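Local coordinates for 2-hydroxyhepta-2,4-diene-1, 7-dioateisomerase (Mycobacterium abscessus, PDB 3R6O), which probably catalyses isomerisation of 2-hydroxyhepta-2,4-diene-1,7-dioate as a magnesium-binding enzyme of the fumarylacetoacetate hydrolase (FAH) family, at residues 158-172 and 270-284. Numbering follows the deposited sequence.
With MG (magnesium ion), chain B.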
loop_
_atom_site.group_PDB
_atom_site.type_symbol
_atom_site.label_atom_id
_atom_site.label_comp_id
_atom_site.label_asym_id
_atom_site.label_seq_id
_atom_site.Cartn_x
_atom_site.Cartn_y
_atom_site.Cartn_z
ATOM N N GLU A 158 -4.530 6.259 17.960
ATOM C CA GLU A 158 -3.900 7.475 17.483
ATOM C C GLU A 158 -4.888 8.224 16.600
ATOM O O GLU A 158 -4.982 7.901 15.420
ATOM C CB GLU A 158 -2.703 7.140 16.635
ATOM C CG GLU A 158 -1.664 6.292 17.302
ATOM C CD GLU A 158 -0.437 6.102 16.434
ATOM O OE1 GLU A 158 -0.565 5.707 15.293
ATOM O OE2 GLU A 158 0.687 6.358 16.899
ATOM N N ILE A 159 -5.599 9.185 17.162
ATOM C CA ILE A 159 -6.519 10.028 16.380
ATOM C C ILE A 159 -5.745 10.931 15.431
ATOM O O ILE A 159 -4.778 11.560 15.804
ATOM C CB ILE A 159 -7.479 10.841 17.274
ATOM C CG1 ILE A 159 -8.624 11.429 16.434
ATOM C CG2 ILE A 159 -6.734 11.952 18.132
ATOM C CD1 ILE A 159 -9.699 12.182 17.327
ATOM N N GLU A 160 -6.156 10.944 14.173
ATOM C CA GLU A 160 -5.477 11.758 13.169
ATOM C C GLU A 160 -6.491 12.331 12.197
ATOM O O GLU A 160 -7.560 11.762 11.980
ATOM C CB GLU A 160 -4.438 10.896 12.421
ATOM C CG GLU A 160 -3.598 10.036 13.346
ATOM C CD GLU A 160 -2.277 9.563 12.809
ATOM O OE1 GLU A 160 -1.815 9.971 11.718
ATOM O OE2 GLU A 160 -1.681 8.746 13.516
ATOM N N ILE A 161 -6.114 13.438 11.582
ATOM C CA ILE A 161 -6.844 13.961 10.472
ATOM C C ILE A 161 -6.173 13.420 9.161
ATOM O O ILE A 161 -4.939 13.544 8.963
ATOM C CB ILE A 161 -6.896 15.521 10.502
ATOM C CG1 ILE A 161 -7.439 16.070 11.840
ATOM C CG2 ILE A 161 -7.753 16.048 9.336
ATOM C CD1 ILE A 161 -8.781 15.474 12.325
ATOM N N ALA A 162 -6.985 12.824 8.308
ATOM C CA ALA A 162 -6.554 12.329 6.997
ATOM C C ALA A 162 -6.952 13.285 5.903
ATOM O O ALA A 162 -8.053 13.852 5.927
ATOM C CB ALA A 162 -7.171 10.934 6.689
ATOM N N VAL A 163 -6.082 13.427 4.915
ATOM C CA VAL A 163 -6.490 14.022 3.643
ATOM C C VAL A 163 -6.574 12.910 2.621
ATOM O O VAL A 163 -5.810 11.905 2.651
ATOM C CB VAL A 163 -5.567 15.136 3.102
ATOM C CG1 VAL A 163 -5.658 16.347 3.989
ATOM C CG2 VAL A 163 -4.146 14.664 2.979
ATOM N N VAL A 164 -7.507 13.120 1.715
ATOM C CA VAL A 164 -7.743 12.276 0.619
ATOM C C VAL A 164 -7.343 12.993 -0.674
ATOM O O VAL A 164 -7.796 14.110 -0.939
ATOM C CB VAL A 164 -9.230 11.916 0.538
ATOM C CG1 VAL A 164 -9.460 11.058 -0.660
ATOM C CG2 VAL A 164 -9.696 11.185 1.810
ATOM N N ILE A 165 -6.587 12.305 -1.517
ATOM C CA ILE A 165 -6.029 12.903 -2.719
ATOM C C ILE A 165 -7.086 12.870 -3.812
ATOM O O ILE A 165 -7.803 11.869 -3.983
ATOM C CB ILE A 165 -4.777 12.122 -3.189
ATOM C CG1 ILE A 165 -3.680 12.119 -2.123
ATOM C CG2 ILE A 165 -4.226 12.645 -4.472
ATOM C CD1 ILE A 165 -3.188 13.510 -1.695
ATOM N N GLY A 166 -7.196 13.969 -4.541
ATOM C CA GLY A 166 -8.227 14.111 -5.574
ATOM C C GLY A 166 -7.699 14.202 -6.994
ATOM O O GLY A 166 -8.429 13.914 -7.924
ATOM N N LYS A 167 -6.444 14.612 -7.151
ATOM C CA LYS A 167 -5.785 14.654 -8.436
ATOM C C LYS A 167 -4.419 14.086 -8.247
ATOM O O LYS A 167 -3.757 14.439 -7.284
ATOM C CB LYS A 167 -5.579 16.083 -8.966
ATOM C CG LYS A 167 -6.826 16.852 -9.307
ATOM C CD LYS A 167 -7.582 16.275 -10.498
ATOM C CE LYS A 167 -6.774 16.164 -11.771
ATOM N NZ LYS A 167 -7.645 15.636 -12.874
ATOM N N PRO A 168 -3.975 13.251 -9.195
ATOM C CA PRO A 168 -2.653 12.631 -9.087
ATOM C C PRO A 168 -1.519 13.638 -9.119
ATOM O O PRO A 168 -1.639 14.707 -9.716
ATOM C CB PRO A 168 -2.583 11.716 -10.296
ATOM C CG PRO A 168 -3.525 12.321 -11.313
ATOM C CD PRO A 168 -4.598 13.028 -10.523
ATOM N N GLY A 169 -0.404 13.282 -8.497
ATOM C CA GLY A 169 0.735 14.163 -8.459
ATOM C C GLY A 169 1.965 13.530 -7.845
ATOM O O GLY A 169 1.869 12.555 -7.115
ATOM N N TYR A 170 3.112 14.110 -8.190
ATOM C CA TYR A 170 4.424 13.665 -7.765
ATOM C C TYR A 170 5.302 14.909 -7.701
ATOM O O TYR A 170 5.286 15.713 -8.627
ATOM C CB TYR A 170 4.987 12.645 -8.753
ATOM C CG TYR A 170 6.371 12.104 -8.399
ATOM C CD1 TYR A 170 6.643 11.584 -7.123
ATOM C CD2 TYR A 170 7.388 12.078 -9.348
ATOM C CE1 TYR A 170 7.916 11.075 -6.805
ATOM C CE2 TYR A 170 8.665 11.578 -9.041
ATOM C CZ TYR A 170 8.918 11.077 -7.764
ATOM O OH TYR A 170 10.183 10.599 -7.478
ATOM N N ARG A 171 6.053 15.087 -6.609
ATOM C CA ARG A 171 6.796 16.350 -6.362
ATOM C C ARG A 171 5.847 17.565 -6.484
ATOM O O ARG A 171 6.134 18.540 -7.194
ATOM C CB ARG A 171 8.007 16.519 -7.285
ATOM C CG ARG A 171 9.298 15.910 -6.769
ATOM C CD ARG A 171 9.281 14.387 -6.829
ATOM N NE ARG A 171 10.563 13.820 -6.423
ATOM C CZ ARG A 171 11.586 13.525 -7.213
ATOM N NH1 ARG A 171 11.567 13.759 -8.532
ATOM N NH2 ARG A 171 12.673 13.004 -6.662
ATOM N N ILE A 172 4.731 17.454 -5.783
ATOM C CA ILE A 172 3.721 18.497 -5.672
ATOM C C ILE A 172 4.318 19.655 -4.903
ATOM O O ILE A 172 4.887 19.465 -3.833
ATOM C CB ILE A 172 2.486 17.990 -4.934
ATOM C CG1 ILE A 172 1.900 16.782 -5.665
ATOM C CG2 ILE A 172 1.414 19.108 -4.716
ATOM C CD1 ILE A 172 0.800 16.141 -4.911
ATOM N N ALA A 270 7.071 14.192 -2.452
ATOM C CA ALA A 270 8.469 14.322 -2.873
ATOM C C ALA A 270 9.131 12.956 -3.147
ATOM O O ALA A 270 10.106 12.886 -3.887
ATOM C CB ALA A 270 9.283 15.129 -1.849
ATOM N N THR A 271 8.641 11.879 -2.530
ATOM C CA THR A 271 9.237 10.547 -2.747
ATOM C C THR A 271 8.244 9.453 -3.166
ATOM O O THR A 271 8.651 8.391 -3.658
ATOM C CB THR A 271 10.026 10.067 -1.495
ATOM O OG1 THR A 271 9.140 9.444 -0.564
ATOM C CG2 THR A 271 10.827 11.232 -0.878
ATOM N N ILE A 272 6.946 9.721 -3.000
ATOM C CA ILE A 272 5.853 8.801 -3.377
ATOM C C ILE A 272 4.836 9.468 -4.328
ATOM O O ILE A 272 4.257 10.491 -4.015
ATOM C CB ILE A 272 5.097 8.267 -2.124
ATOM C CG1 ILE A 272 6.072 7.462 -1.248
ATOM C CG2 ILE A 272 3.929 7.398 -2.535
ATOM C CD1 ILE A 272 5.520 7.125 0.164
ATOM N N ALA A 273 4.648 8.874 -5.507
ATOM C CA ALA A 273 3.675 9.343 -6.453
ATOM C C ALA A 273 2.258 8.999 -5.967
ATOM O O ALA A 273 1.991 7.879 -5.533
ATOM C CB ALA A 273 3.966 8.736 -7.847
ATOM N N LEU A 274 1.377 9.996 -5.970
ATOM C CA LEU A 274 0.042 9.851 -5.411
ATOM C C LEU A 274 -1.032 9.798 -6.510
ATOM O O LEU A 274 -0.911 10.471 -7.525
ATOM C CB LEU A 274 -0.237 11.033 -4.480
ATOM C CG LEU A 274 0.670 11.201 -3.270
ATOM C CD1 LEU A 274 0.330 12.531 -2.507
ATOM C CD2 LEU A 274 0.551 9.977 -2.361
ATOM N N ARG A 275 -2.075 9.007 -6.270
ATOM C CA ARG A 275 -3.244 8.919 -7.143
ATOM C C ARG A 275 -4.504 9.322 -6.386
ATOM O O ARG A 275 -4.569 9.230 -5.151
ATOM C CB ARG A 275 -3.412 7.473 -7.612
ATOM C CG ARG A 275 -2.199 6.956 -8.385
ATOM C CD ARG A 275 -2.361 5.549 -8.843
ATOM N NE ARG A 275 -1.186 5.123 -9.621
ATOM C CZ ARG A 275 -0.764 3.861 -9.782
ATOM N NH1 ARG A 275 -1.412 2.826 -9.249
ATOM N NH2 ARG A 275 0.346 3.639 -10.484
ATOM N N ALA A 276 -5.497 9.752 -7.150
ATOM C CA ALA A 276 -6.840 9.942 -6.624
ATOM C C ALA A 276 -7.279 8.713 -5.853
ATOM O O ALA A 276 -7.122 7.554 -6.307
ATOM C CB ALA A 276 -7.845 10.259 -7.769
ATOM N N GLY A 277 -7.785 8.991 -4.657
ATOM C CA GLY A 277 -8.282 7.986 -3.750
ATOM C C GLY A 277 -7.294 7.584 -2.691
ATOM O O GLY A 277 -7.680 6.938 -1.730
ATOM N N ASP A 278 -6.033 8.003 -2.840
ATOM C CA ASP A 278 -5.017 7.762 -1.819
ATOM C C ASP A 278 -5.370 8.574 -0.572
ATOM O O ASP A 278 -5.999 9.645 -0.656
ATOM C CB ASP A 278 -3.619 8.146 -2.281
ATOM C CG ASP A 278 -3.027 7.190 -3.299
ATOM O OD1 ASP A 278 -3.569 6.101 -3.576
ATOM O OD2 ASP A 278 -1.968 7.542 -3.820
ATOM N N ILE A 279 -5.003 8.031 0.580
ATOM C CA ILE A 279 -5.272 8.649 1.885
ATOM C C ILE A 279 -3.956 8.901 2.594
ATOM O O ILE A 279 -3.088 8.010 2.619
ATOM C CB ILE A 279 -6.082 7.691 2.779
ATOM C CG1 ILE A 279 -7.491 7.489 2.184
ATOM C CG2 ILE A 279 -6.217 8.185 4.245
ATOM C CD1 ILE A 279 -8.255 6.454 2.970
ATOM N N ILE A 280 -3.808 10.098 3.164
ATOM C CA ILE A 280 -2.678 10.399 4.067
ATOM C C ILE A 280 -3.194 10.753 5.472
ATOM O O ILE A 280 -3.936 11.725 5.622
ATOM C CB ILE A 280 -1.772 11.553 3.519
ATOM C CG1 ILE A 280 -1.275 11.266 2.084
ATOM C CG2 ILE A 280 -0.537 11.713 4.403
ATOM C CD1 ILE A 280 -0.671 12.558 1.379
ATOM N N LEU A 281 -2.810 9.967 6.484
ATOM C CA LEU A 281 -3.039 10.304 7.881
ATOM C C LEU A 281 -1.908 11.242 8.324
ATOM O O LEU A 281 -0.715 10.908 8.182
ATOM C CB LEU A 281 -3.068 9.057 8.777
ATOM C CG LEU A 281 -4.375 8.263 8.858
ATOM C CD1 LEU A 281 -4.689 7.774 7.531
ATOM C CD2 LEU A 281 -4.200 7.081 9.913
ATOM N N THR A 282 -2.281 12.396 8.856
ATOM C CA THR A 282 -1.318 13.482 9.005
ATOM C C THR A 282 -0.654 13.562 10.370
ATOM O O THR A 282 0.024 14.531 10.642
ATOM C CB THR A 282 -1.915 14.836 8.635
ATOM O OG1 THR A 282 -3.027 15.148 9.492
ATOM C CG2 THR A 282 -2.340 14.821 7.146
ATOM N N GLY A 283 -0.831 12.545 11.220
ATOM C CA GLY A 283 -0.187 12.544 12.527
ATOM C C GLY A 283 -1.164 12.600 13.693
ATOM O O GLY A 283 -2.279 13.015 13.535
ATOM N N THR A 284 -0.707 12.143 14.854
ATOM C CA THR A 284 -1.467 12.165 16.094
ATOM C C THR A 284 -0.775 12.981 17.200
ATOM O O THR A 284 0.462 13.035 17.273
ATOM C CB THR A 284 -1.705 10.704 16.574
ATOM O OG1 THR A 284 -2.755 10.673 17.520
ATOM C CG2 THR A 284 -0.427 10.065 17.140
HETATM MG MG MG B . 0.405 7.781 13.072
HETATM O O HOH W 1 -3.493 14.928 12.184
HETATM O O HOH W 2 12.996 13.289 -3.997
#
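Glu-160 and Gly-283 meet where a metal ligand is held by the loop that follows the neighbouring strand. Carboxylate oxygen OE2 of Glu-160 binds magnesium at 2.3 Å, while its OE1 accepts a hydrogen bond from Gly-283 N (2.8 Å), which arrives from above the carboxylate plane. One oxygen is thus given to the metal and the other to the backbone, which limits rotation of the group. Asp-189, on strand 181-192, completes the protein part of the metal site. Glu-158, an observed magnesium-binding residue of this protein, is not bonded to the ion in this chain; its OE2 forms a salt bridge with Arg-193.

Two threonines next to Gly-283 bind strand carbonyls. Thr-284, its OG1 anti to the backbone N (chi1 -162°), donates to Ile-159 O at 2.8 Å. Ile-161 O is gripped twice by Thr-282, through N and, at 2.6 Å, through OG1; a water joins that hydroxyl to Ile-161 N and Gly-283 O.

The frame is an antiparallel pair inside a mixed sheet, strand 279-281 running beside strand 159-165. Val-163 and Ile-280 form its hydrogen-bonded pair, their side chains side by side and covered by Phe-261 and Val-264 of helix 261-269, whereas Ala-162 CB packs on Ile-279 CG2 (3.8 Å) on the other face.

Farther out, a type II turn from Arg-275 to Asp-278 leads into strand 279-281; Asp-278 OD2 ties it by accepting from Arg-275 N, and also bonds Gln-105. Here Ile-165 CD1 reaches Leu-274 CD1 (3.7 Å), the two side chains crossing nearly at right angles. Gly-169 and Leu-274 then exchange two backbone bonds. Last comes Arg-171, bent at chi2 (72°): its CD lies over the centre of one face of the Tyr-170 ring, the Tyr-170 OH sits over one face of its guanidinium, NE donates in the guanidinium plane to Ala-270 O (2.7 Å), and NH1 salt-bridges Glu-321 of the second subunit.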